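Local coordinates for protein chitin deacetylase 1 (Bombyx mori, PDB 5ZNT) that removes acetyl groups from the N-acetylglucosamine residues of chitin to give chitosan and acetate, using a zinc ion, at residues Asn248-Asn253 and Leu265-His270; Asp289-Ser294 and Val298-Met303. All coordinates share one frame; numbering follows the deposited sequence.

Interaction 1 (Asn248-Asn253 and Leu265-His270); sequences NFLNHN and LGLYFH
N253, which meets L265 across the contact, sets its ND2 above one face of the F249 ring, 3.4 Å from the plane and toward the rim. A second flat group is covered within the strand itself, the backbone C of G266 lying 3.7 Å above the centre of the Y268 ring, and R146 makes a cation-pi contact with the same tyrosine. Helix 243-258 and strand 265-270 form one alpha-beta unit of the distorted beta/alpha barrel of the carbohydrate esterase 4 catalytic domain. Here the helix packs on the outward-facing leucines of a strand that pairs in parallel with strand 38-45.

L250 and L267 provide the apolar heart of the contact. CD2 of L250 nests against both methyls of L267, 4.0 Å from CD1 and 4.1 Å from CD2, while the two side chains cross obliquely. CG of L267 stands anti to the carbonyl carbon (chi1 -55°), which carries the fork toward the helix, where both methyls border L250 CD2. W287 of helix 278-294 touches both leucines, bringing a second helix to the contact.

The polar end of N253 is tied up on the helix side. Its ND2 donates to F249 O at 3.1 Å, arriving tilted 34° from the carbonyl plane, and N253 N reaches the same oxygen from the opposite face. OD1 in turn accepts from D217 N and R256 NH1, so the amide is gripped at both ends and its rotation is fixed. What N253 offers the strand is therefore its CB and its backbone: CB lies 4.4 Å from L265 CD1, and that same methyl comes within 4.1 Å of the carbonyl O of N253.

Interaction 2 (Asp289-Ser294 and Val298-Met303); sequences DEILQS and VYFVTM
The last turn and a half of helix 278-294 folds back through a short connection onto strand 298-300, an alpha-beta step in the barrel wall of the deacetylase domain. Over these segments the axes approach to 8.9 Å and run 133° apart, about midway between perpendicular and antiparallel. Two neighbouring helix residues, I291 and L292, meet two strand residues on the same side of the strand, V298 and F300.

I291 uses its CG2 branch, which lies anti to the backbone N. The methyl packs 3.7 Å from V298 CG1, the two side chains crossing at about a right angle, and also lies 4.3 Å from F300 CE1. L292 reaches the ring more closely, with its CD2 methyl 3.6 Å from F300 CE1 and 3.7 Å from F300 CD1. The phenylalanine thus has both helix residues gathered at CE1, while I40 and I42 of strand 38-45 also touch its side chain.

The polar groups of the two segments bond elsewhere. S294 OG donates to E290 O at 3.0 Å near the end of the helix, D289 forms a salt bridge with R64, and T302 is the N-cap of helix 303-311, its side chain capping a backbone N of that helix. Between the segments the grip is wholly apolar, built from methyls and one ring, so it depends on close fit and burial and has no directional bond to set its geometry.

Both contacts press a helix onto the same parallel sheet, through strands 265-270 and 298-300, which each pair with strand 38-45. They follow one another along the chain, with centres about 12 Å apart and nearest atoms about 5 Å apart, so they do not touch. Helix 278-294 joins them: W287 touches L250 and L267 of interaction 1, while its C-terminal end makes interaction 2. All touching residues of interaction 1 are buried; in interaction 2 L292 is partly exposed, nearer the surface. Interaction 1 sets an aliphatic contact beside an asparagine with a firmly bonded amide, whereas interaction 2 adds an aromatic ring to its methyls. Both lie away from the zinc site.

Interaction 1 (Asn248-Asn253 and Leu265-His270)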
loop_
_atom_site.group_PDB
_atom_site.type_symbol
_atom_site.label_atom_id
_atom_site.label_comp_id
_atom_site.label_asym_id
_atom_site.label_seq_id
_atom_site.Cartn_x
_atom_site.Cartn_y
_atom_site.Cartn_z
ATOM N N ASN A 248 10.350 14.296 14.556
ATOM C CA ASN A 248 11.769 14.071 14.267
ATOM C C ASN A 248 11.985 12.740 13.554
ATOM O O ASN A 248 12.836 12.631 12.666
ATOM C CB ASN A 248 12.584 14.137 15.562
ATOM C CG ASN A 248 12.498 15.509 16.230
ATOM O OD1 ASN A 248 12.426 16.528 15.553
ATOM N ND2 ASN A 248 12.485 15.531 17.547
ATOM N N PHE A 249 11.206 11.723 13.921
ATOM C CA PHE A 249 11.276 10.431 13.244
ATOM C C PHE A 249 10.952 10.570 11.755
ATOM O O PHE A 249 11.651 10.008 10.896
ATOM C CB PHE A 249 10.316 9.480 13.967
ATOM C CG PHE A 249 10.037 8.197 13.253
ATOM C CD1 PHE A 249 10.833 7.085 13.463
ATOM C CD2 PHE A 249 8.940 8.087 12.415
ATOM C CE1 PHE A 249 10.552 5.889 12.844
ATOM C CE2 PHE A 249 8.650 6.882 11.779
ATOM C CZ PHE A 249 9.458 5.790 11.998
ATOM N N LEU A 250 9.923 11.350 11.420
ATOM C CA LEU A 250 9.601 11.564 10.011
ATOM C C LEU A 250 10.716 12.314 9.289
ATOM O O LEU A 250 11.070 11.959 8.162
ATOM C CB LEU A 250 8.288 12.326 9.885
ATOM C CG LEU A 250 7.041 11.565 10.319
ATOM C CD1 LEU A 250 5.939 12.573 10.585
ATOM C CD2 LEU A 250 6.613 10.534 9.260
ATOM N N ASN A 251 11.277 13.357 9.911
ATOM C CA ASN A 251 12.379 14.079 9.273
ATOM C C ASN A 251 13.594 13.193 9.074
ATOM O O ASN A 251 14.210 13.219 8.003
ATOM C CB ASN A 251 12.767 15.290 10.098
ATOM C CG ASN A 251 11.913 16.474 9.790
ATOM O OD1 ASN A 251 11.283 16.544 8.726
ATOM N ND2 ASN A 251 11.866 17.413 10.714
ATOM N N HIS A 252 13.963 12.411 10.101
ATOM C CA HIS A 252 15.163 11.577 10.002
ATOM C C HIS A 252 15.027 10.556 8.883
ATOM O O HIS A 252 15.961 10.354 8.098
ATOM C CB HIS A 252 15.439 10.873 11.337
ATOM C CG HIS A 252 16.510 9.826 11.258
ATOM N ND1 HIS A 252 17.768 10.080 10.750
ATOM C CD2 HIS A 252 16.505 8.517 11.607
ATOM C CE1 HIS A 252 18.489 8.970 10.789
ATOM N NE2 HIS A 252 17.741 8.004 11.297
ATOM N N ASN A 253 13.866 9.903 8.777
ATOM C CA ASN A 253 13.741 8.887 7.742
ATOM C C ASN A 253 13.509 9.503 6.366
ATOM O O ASN A 253 13.965 8.951 5.357
ATOM C CB ASN A 253 12.647 7.891 8.135
ATOM C CG ASN A 253 13.122 6.934 9.216
ATOM O OD1 ASN A 253 13.944 6.062 8.956
ATOM N ND2 ASN A 253 12.626 7.108 10.429
ATOM N N LEU A 265 9.767 6.466 -0.103
ATOM C CA LEU A 265 9.633 6.339 1.342
ATOM C C LEU A 265 8.209 5.883 1.672
ATOM O O LEU A 265 7.239 6.568 1.335
ATOM C CB LEU A 265 9.918 7.678 2.010
ATOM C CG LEU A 265 9.556 7.842 3.489
ATOM C CD1 LEU A 265 10.451 6.993 4.372
ATOM C CD2 LEU A 265 9.650 9.312 3.890
ATOM N N GLY A 266 8.078 4.738 2.349
ATOM C CA GLY A 266 6.770 4.201 2.685
ATOM C C GLY A 266 6.395 4.535 4.092
ATOM O O GLY A 266 7.081 4.157 5.047
ATOM N N LEU A 267 5.266 5.256 4.269
ATOM C CA LEU A 267 4.709 5.593 5.572
ATOM C C LEU A 267 3.398 4.818 5.737
ATOM O O LEU A 267 2.341 5.219 5.227
ATOM C CB LEU A 267 4.511 7.099 5.713
ATOM C CG LEU A 267 5.791 7.917 5.445
ATOM C CD1 LEU A 267 5.453 9.425 5.557
ATOM C CD2 LEU A 267 6.889 7.520 6.449
ATOM N N TYR A 268 3.468 3.703 6.445
ATOM C CA TYR A 268 2.398 2.705 6.436
ATOM C C TYR A 268 1.629 2.793 7.745
ATOM O O TYR A 268 2.155 2.434 8.798
ATOM C CB TYR A 268 2.977 1.309 6.232
ATOM C CG TYR A 268 3.961 1.203 5.087
ATOM C CD1 TYR A 268 3.601 1.589 3.802
ATOM C CD2 TYR A 268 5.239 0.705 5.288
ATOM C CE1 TYR A 268 4.472 1.447 2.734
ATOM C CE2 TYR A 268 6.132 0.588 4.232
ATOM C CZ TYR A 268 5.744 0.959 2.962
ATOM O OH TYR A 268 6.629 0.825 1.910
ATOM N N PHE A 269 0.384 3.273 7.679
ATOM C CA PHE A 269 -0.403 3.575 8.872
ATOM C C PHE A 269 -1.587 2.639 9.064
ATOM O O PHE A 269 -2.099 2.019 8.123
ATOM C CB PHE A 269 -0.969 5.000 8.827
ATOM C CG PHE A 269 0.074 6.081 8.899
ATOM C CD1 PHE A 269 0.570 6.506 10.119
ATOM C CD2 PHE A 269 0.533 6.689 7.743
ATOM C CE1 PHE A 269 1.525 7.532 10.183
ATOM C CE2 PHE A 269 1.495 7.700 7.788
ATOM C CZ PHE A 269 1.998 8.116 9.002
ATOM N N HIS A 270 -2.048 2.596 10.314
ATOM C CA HIS A 270 -3.431 2.270 10.653
ATOM C C HIS A 270 -4.102 3.554 11.092
ATOM O O HIS A 270 -3.558 4.273 11.935
ATOM C CB HIS A 270 -3.526 1.243 11.778
ATOM C CG HIS A 270 -2.945 -0.080 11.415
ATOM N ND1 HIS A 270 -1.614 -0.379 11.608
ATOM C CD2 HIS A 270 -3.504 -1.180 10.853
ATOM C CE1 HIS A 270 -1.382 -1.614 11.198
ATOM N NE2 HIS A 270 -2.511 -2.123 10.741
#

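Interaction 2 (Asp289-Ser294 and Val298-Met303)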
loop_
_atom_site.group_PDB
_atom_site.type_symbol
_atom_site.label_atom_id
_atom_site.label_comp_id
_atom_site.label_asym_id
_atom_site.label_seq_id
_atom_site.Cartn_x
_atom_site.Cartn_y
_atom_site.Cartn_z
ATOM N N ASP A 289 2.676 19.391 5.798
ATOM C CA ASP A 289 2.549 20.756 5.306
ATOM C C ASP A 289 3.917 21.425 5.198
ATOM O O ASP A 289 4.193 22.151 4.236
ATOM C CB ASP A 289 1.629 21.547 6.223
ATOM C CG ASP A 289 0.185 21.109 6.120
ATOM O OD1 ASP A 289 -0.218 20.556 5.061
ATOM O OD2 ASP A 289 -0.556 21.353 7.089
ATOM N N GLU A 290 4.803 21.145 6.146
ATOM C CA GLU A 290 6.150 21.688 6.094
ATOM C C GLU A 290 6.946 21.121 4.918
ATOM O O GLU A 290 7.650 21.863 4.222
ATOM C CB GLU A 290 6.857 21.418 7.419
ATOM C CG GLU A 290 8.246 22.046 7.487
ATOM C CD GLU A 290 8.884 21.842 8.821
ATOM O OE1 GLU A 290 9.061 20.670 9.216
ATOM O OE2 GLU A 290 9.199 22.852 9.483
ATOM N N ILE A 291 6.839 19.810 4.673
ATOM C CA ILE A 291 7.523 19.194 3.537
ATOM C C ILE A 291 6.978 19.730 2.213
ATOM O O ILE A 291 7.747 20.058 1.297
ATOM C CB ILE A 291 7.392 17.659 3.603
ATOM C CG1 ILE A 291 8.235 17.072 4.750
ATOM C CG2 ILE A 291 7.753 17.047 2.268
ATOM C CD1 ILE A 291 9.740 17.083 4.515
ATOM N N LEU A 292 5.650 19.805 2.076
ATOM C CA LEU A 292 5.058 20.267 0.821
ATOM C C LEU A 292 5.479 21.699 0.492
ATOM O O LEU A 292 5.740 22.020 -0.671
ATOM C CB LEU A 292 3.528 20.173 0.879
ATOM C CG LEU A 292 2.880 18.773 0.779
ATOM C CD1 LEU A 292 1.386 18.889 1.015
ATOM C CD2 LEU A 292 3.118 18.157 -0.570
ATOM N N GLN A 293 5.525 22.579 1.494
ATOM C CA GLN A 293 5.859 23.975 1.200
ATOM C C GLN A 293 7.329 24.120 0.815
ATOM O O GLN A 293 7.667 24.912 -0.075
ATOM C CB GLN A 293 5.527 24.872 2.395
ATOM C CG GLN A 293 5.651 26.385 2.103
ATOM C CD GLN A 293 7.082 26.889 2.161
ATOM O OE1 GLN A 293 7.898 26.359 2.918
ATOM N NE2 GLN A 293 7.400 27.925 1.355
ATOM N N SER A 294 8.210 23.355 1.448
ATOM C CA SER A 294 9.636 23.575 1.282
ATOM C C SER A 294 10.245 22.766 0.150
ATOM O O SER A 294 11.384 23.041 -0.233
ATOM C CB SER A 294 10.376 23.280 2.598
ATOM O OG SER A 294 10.324 21.906 2.933
ATOM N N VAL A 298 9.262 16.726 -3.991
ATOM C CA VAL A 298 8.691 15.651 -3.178
ATOM C C VAL A 298 7.240 15.451 -3.618
ATOM O O VAL A 298 6.470 16.417 -3.669
ATOM C CB VAL A 298 8.773 15.970 -1.672
ATOM C CG1 VAL A 298 7.932 14.969 -0.833
ATOM C CG2 VAL A 298 10.231 15.966 -1.186
ATOM N N TYR A 299 6.873 14.211 -3.935
ATOM C CA TYR A 299 5.519 13.861 -4.374
ATOM C C TYR A 299 4.941 12.764 -3.480
ATOM O O TYR A 299 5.561 11.708 -3.314
ATOM C CB TYR A 299 5.513 13.349 -5.815
ATOM C CG TYR A 299 5.624 14.422 -6.868
ATOM C CD1 TYR A 299 6.847 15.055 -7.119
ATOM C CD2 TYR A 299 4.517 14.790 -7.627
ATOM C CE1 TYR A 299 6.958 16.042 -8.107
ATOM C CE2 TYR A 299 4.618 15.766 -8.612
ATOM C CZ TYR A 299 5.839 16.383 -8.841
ATOM O OH TYR A 299 5.926 17.340 -9.822
ATOM N N PHE A 300 3.742 13.006 -2.944
ATOM C CA PHE A 300 2.959 11.976 -2.253
ATOM C C PHE A 300 2.078 11.305 -3.289
ATOM O O PHE A 300 1.142 11.926 -3.809
ATOM C CB PHE A 300 2.120 12.595 -1.140
ATOM C CG PHE A 300 2.938 13.190 -0.030
ATOM C CD1 PHE A 300 3.497 14.450 -0.168
ATOM C CD2 PHE A 300 3.148 12.489 1.153
ATOM C CE1 PHE A 300 4.263 15.001 0.848
ATOM C CE2 PHE A 300 3.895 13.050 2.187
ATOM C CZ PHE A 300 4.463 14.296 2.026
ATOM N N VAL A 301 2.391 10.045 -3.612
ATOM C CA VAL A 301 1.769 9.325 -4.710
ATOM C C VAL A 301 1.268 7.958 -4.239
ATOM O O VAL A 301 1.660 7.446 -3.184
ATOM C CB VAL A 301 2.757 9.155 -5.889
ATOM C CG1 VAL A 301 3.134 10.535 -6.489
ATOM C CG2 VAL A 301 4.003 8.431 -5.409
ATOM N N THR A 302 0.409 7.353 -5.059
ATOM C CA THR A 302 -0.036 5.988 -4.798
ATOM C C THR A 302 1.068 4.990 -5.135
ATOM O O THR A 302 2.058 5.308 -5.801
ATOM C CB THR A 302 -1.276 5.651 -5.617
ATOM O OG1 THR A 302 -0.916 5.533 -6.997
ATOM C CG2 THR A 302 -2.346 6.735 -5.477
ATOM N N MET A 303 0.857 3.743 -4.714
ATOM C CA MET A 303 1.809 2.683 -5.049
ATOM C C MET A 303 1.861 2.442 -6.546
ATOM O O MET A 303 2.940 2.268 -7.121
ATOM C CB MET A 303 1.430 1.390 -4.337
ATOM C CG MET A 303 1.234 1.555 -2.870
ATOM S SD MET A 303 2.826 1.504 -2.080
ATOM C CE MET A 303 2.686 -0.024 -1.285
#